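Local coordinates for 2-methyl-aconitate isomerase (Shewanella oneidensis, PDB 5K87) that catalyses the cis-trans isomerisation of 2-methyl-aconitate in the 2-methylcitrate cycle, by which the bacterium degrades propionate, at the interface of chains A and B. Coordinates in Å, arbitrary orientation; residue numbers count along the deposited sequence, not the author numbering. Chains: chain A/B, 2-methyl-aconitate isomerase.

Contact 1: the interface of chains A and B. Residues chain A 163, 391; chain B 13, 395.
B:Arg395, from the C-terminal strand 393-396 of chain B, reaches between two glutamates of chain A and makes a salt bridge with each. Its NH1 donates to A:Glu163 OE1 at 2.9 Å, the tighter of the two bonds, although it is bent (137° at the hydrogen). The second amino nitrogen, NH2, donates to A:Glu391 OE2 over a longer 3.2 Å. Both oxygens lie at the edge of the guanidinium, close to its plane, but neither carboxylate lies flat against it: the plane of A:Glu163 is turned 77° from the guanidinium, and that of A:Glu391 is steeply turned as well. Each oxygen is also approached from above its own carboxylate plane, and each acid meets the arginine through one oxygen instead of making a two-pronged bridge. An extended chain from CG to NE carries the arginine head across the boundary, while A:Glu391, with CG anti to its backbone nitrogen (chi1 -173°), stretches out to meet it from strand 390-391. Replacing B:Arg395 with a methionine would probably leave both carboxylates without their cationic partner and remove a charged link between the subunits. The looser side is that of B:Lys13 on strand 12-21, which the partner chain barely covers. Its nearest atom to chain A is CE, 4.4 Å from A:Glu391 OE2, and its terminal amine, NZ, makes no salt bridge with either glutamate, though its charge may add to the positive field they sense. B:Lys13 NZ sits over one face of the B:Arg395 guanidinium, displaced toward the rim and 3.9 Å above the plane.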
loop_
_atom_site.group_PDB
_atom_site.type_symbol
_atom_site.label_atom_id
_atom_site.label_comp_id
_atom_site.label_asym_id
_atom_site.label_seq_id
_atom_site.Cartn_x
_atom_site.Cartn_y
_atom_site.Cartn_z
ATOM N N GLU A 163 2.215 -9.643 -22.024
ATOM C CA GLU A 163 1.915 -9.478 -20.602
ATOM C C GLU A 163 0.585 -10.105 -20.227
ATOM O O GLU A 163 0.447 -10.732 -19.180
ATOM C CB GLU A 163 1.837 -7.991 -20.252
ATOM C CG GLU A 163 3.071 -7.187 -20.524
ATOM C CD GLU A 163 2.931 -5.799 -19.933
ATOM O OE1 GLU A 163 2.211 -4.944 -20.516
ATOM O OE2 GLU A 163 3.500 -5.566 -18.834
ATOM N N GLU A 391 4.959 3.231 -15.885
ATOM C CA GLU A 391 6.293 3.387 -16.448
ATOM C C GLU A 391 6.545 4.877 -16.659
ATOM O O GLU A 391 5.627 5.631 -17.011
ATOM C CB GLU A 391 6.396 2.614 -17.769
ATOM C CG GLU A 391 7.782 2.539 -18.412
ATOM C CD GLU A 391 7.769 1.789 -19.743
ATOM O OE1 GLU A 391 8.711 1.006 -20.002
ATOM O OE2 GLU A 391 6.821 1.983 -20.533
ATOM N N LYS B 13 -1.860 2.082 -22.649
ATOM C CA LYS B 13 -1.113 3.040 -21.851
ATOM C C LYS B 13 -1.955 4.298 -21.705
ATOM O O LYS B 13 -2.533 4.778 -22.690
ATOM C CB LYS B 13 0.203 3.393 -22.546
ATOM C CG LYS B 13 1.173 2.234 -22.667
ATOM C CD LYS B 13 2.463 2.666 -23.358
ATOM C CE LYS B 13 3.499 1.545 -23.395
ATOM N NZ LYS B 13 3.036 0.367 -24.189
ATOM N N ARG B 395 -0.711 1.372 -17.049
ATOM C CA ARG B 395 -1.186 0.377 -18.005
ATOM C C ARG B 395 -2.314 -0.434 -17.424
ATOM O O ARG B 395 -2.309 -0.736 -16.228
ATOM C CB ARG B 395 -0.067 -0.580 -18.402
ATOM C CG ARG B 395 1.069 0.065 -19.118
ATOM C CD ARG B 395 1.884 -1.011 -19.787
ATOM N NE ARG B 395 3.178 -0.516 -20.216
ATOM C CZ ARG B 395 4.145 -1.288 -20.707
ATOM N NH1 ARG B 395 3.947 -2.590 -20.857
ATOM N NH2 ARG B 395 5.300 -0.752 -21.066
#

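Contact 2: the interface of chains A and B. Residues chain A 163-164, 388, 391; chain B 11, 395.
The side chain of B:Gln11 crosses that of A:Glu163 at about a right angle, its amide plane turned 66° from the carboxylate. In this pose NE2 gives a nearly straight hydrogen bond to A:Glu163 OE1 at 2.9 Å. The same nitrogen donates to the backbone carbonyl A:Val388 O at 3.1 Å, in the carbonyl plane and on a lone pair. Both acceptors lie near the amide plane, so the pair of bonds should fix the rotation of the amide. OE1 of A:Glu163 also takes the arginine bond, and the amide and guanidinium nitrogens come to it from opposite faces of the carboxylate. Water 1 adds a further link, lying 2.7 Å from A:Glu163 OE1 and also bonded to the backbone nitrogen of B:Gln11. The other carboxylate oxygen, OE2, is tied within chain A: A:Val388 N donates to it at 2.8 Å, nearly along its C-O axis, which should help to hold the acid in place for its partners. A:Val388 thus serves both chains through its backbone, positioning A:Glu163 with its N-H and receiving B:Gln11 with its carbonyl. Its side chain lies against one face of the B:Arg395 guanidinium, with CB 3.6 Å above the plane toward the rim. CG1, anti to the backbone nitrogen (chi1 173°), is brought alongside the arginine's NE, adding apolar cover to a head whose edge is engaged by carboxylates. At the other end of the patch the methyl CG2 of A:Thr164 packs obliquely on B:Gln11 CG at 3.8 Å. Together, direct bonds, water and apolar contacts join the N-terminal segment and C-terminal strand of one subunit to the other, helping to hold the PrpF homodimer together.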
loop_
_atom_site.group_PDB
_atom_site.type_symbol
_atom_site.label_atom_id
_atom_site.label_comp_id
_atom_site.label_asym_id
_atom_site.label_seq_id
_atom_site.Cartn_x
_atom_site.Cartn_y
_atom_site.Cartn_z
ATOM N N GLU A 163 2.215 -9.643 -22.024
ATOM C CA GLU A 163 1.915 -9.478 -20.602
ATOM C C GLU A 163 0.585 -10.105 -20.227
ATOM O O GLU A 163 0.447 -10.732 -19.180
ATOM C CB GLU A 163 1.837 -7.991 -20.252
ATOM C CG GLU A 163 3.071 -7.187 -20.524
ATOM C CD GLU A 163 2.931 -5.799 -19.933
ATOM O OE1 GLU A 163 2.211 -4.944 -20.516
ATOM O OE2 GLU A 163 3.500 -5.566 -18.834
ATOM N N THR A 164 -0.409 -9.905 -21.088
ATOM C CA THR A 164 -1.781 -10.281 -20.786
ATOM C C THR A 164 -2.038 -11.743 -21.137
ATOM O O THR A 164 -1.327 -12.325 -21.953
ATOM C CB THR A 164 -2.763 -9.395 -21.567
ATOM O OG1 THR A 164 -2.458 -9.486 -22.965
ATOM C CG2 THR A 164 -2.641 -7.929 -21.129
ATOM N N VAL A 388 3.530 -4.631 -16.170
ATOM C CA VAL A 388 3.804 -3.251 -15.871
ATOM C C VAL A 388 2.546 -2.556 -15.367
ATOM O O VAL A 388 1.469 -2.644 -15.987
ATOM C CB VAL A 388 4.313 -2.542 -17.123
ATOM C CG1 VAL A 388 4.436 -1.037 -16.879
ATOM C CG2 VAL A 388 5.636 -3.139 -17.554
ATOM N N GLU A 391 4.959 3.231 -15.885
ATOM C CA GLU A 391 6.293 3.387 -16.448
ATOM C C GLU A 391 6.545 4.877 -16.659
ATOM O O GLU A 391 5.627 5.631 -17.011
ATOM C CB GLU A 391 6.396 2.614 -17.769
ATOM C CG GLU A 391 7.782 2.539 -18.412
ATOM C CD GLU A 391 7.769 1.789 -19.743
ATOM O OE1 GLU A 391 8.711 1.006 -20.002
ATOM O OE2 GLU A 391 6.821 1.983 -20.533
ATOM N N GLN B 11 -1.633 -4.453 -23.232
ATOM C CA GLN B 11 -2.184 -3.442 -22.345
ATOM C C GLN B 11 -2.210 -2.095 -23.052
ATOM O O GLN B 11 -1.332 -1.794 -23.860
ATOM C CB GLN B 11 -1.318 -3.321 -21.095
ATOM C CG GLN B 11 -1.330 -4.539 -20.177
ATOM C CD GLN B 11 -0.939 -4.155 -18.764
ATOM O OE1 GLN B 11 -1.799 -3.929 -17.922
ATOM N NE2 GLN B 11 0.358 -4.037 -18.519
ATOM N N ARG B 395 -0.711 1.372 -17.049
ATOM C CA ARG B 395 -1.186 0.377 -18.005
ATOM C C ARG B 395 -2.314 -0.434 -17.424
ATOM O O ARG B 395 -2.309 -0.736 -16.228
ATOM C CB ARG B 395 -0.067 -0.580 -18.402
ATOM C CG ARG B 395 1.069 0.065 -19.118
ATOM C CD ARG B 395 1.884 -1.011 -19.787
ATOM N NE ARG B 395 3.178 -0.516 -20.216
ATOM C CZ ARG B 395 4.145 -1.288 -20.707
ATOM N NH1 ARG B 395 3.947 -2.590 -20.857
ATOM N NH2 ARG B 395 5.300 -0.752 -21.066
HETATM O O HOH W 1 1.146 -5.322 -22.959
#

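Contacts 1 and 2 are overlapping parts of one patch, their C-alpha centres about 3 Å apart, and share A:Glu163, A:Glu391 and B:Arg395. Contact 1 extends this charged group to strand 12-21 of chain B; contact 2 extends it to the loop residue just before that strand and to strand 386-388 of chain A. The two-fold symmetry of the homodimer repeats the patch with the chains exchanged. The centres lie about 20 Å (contact 1) and 18 Å (contact 2) from A:Cys109, the likely catalytic proton donor or acceptor, so the patch probably serves subunit assembly, without directly touching the substrate.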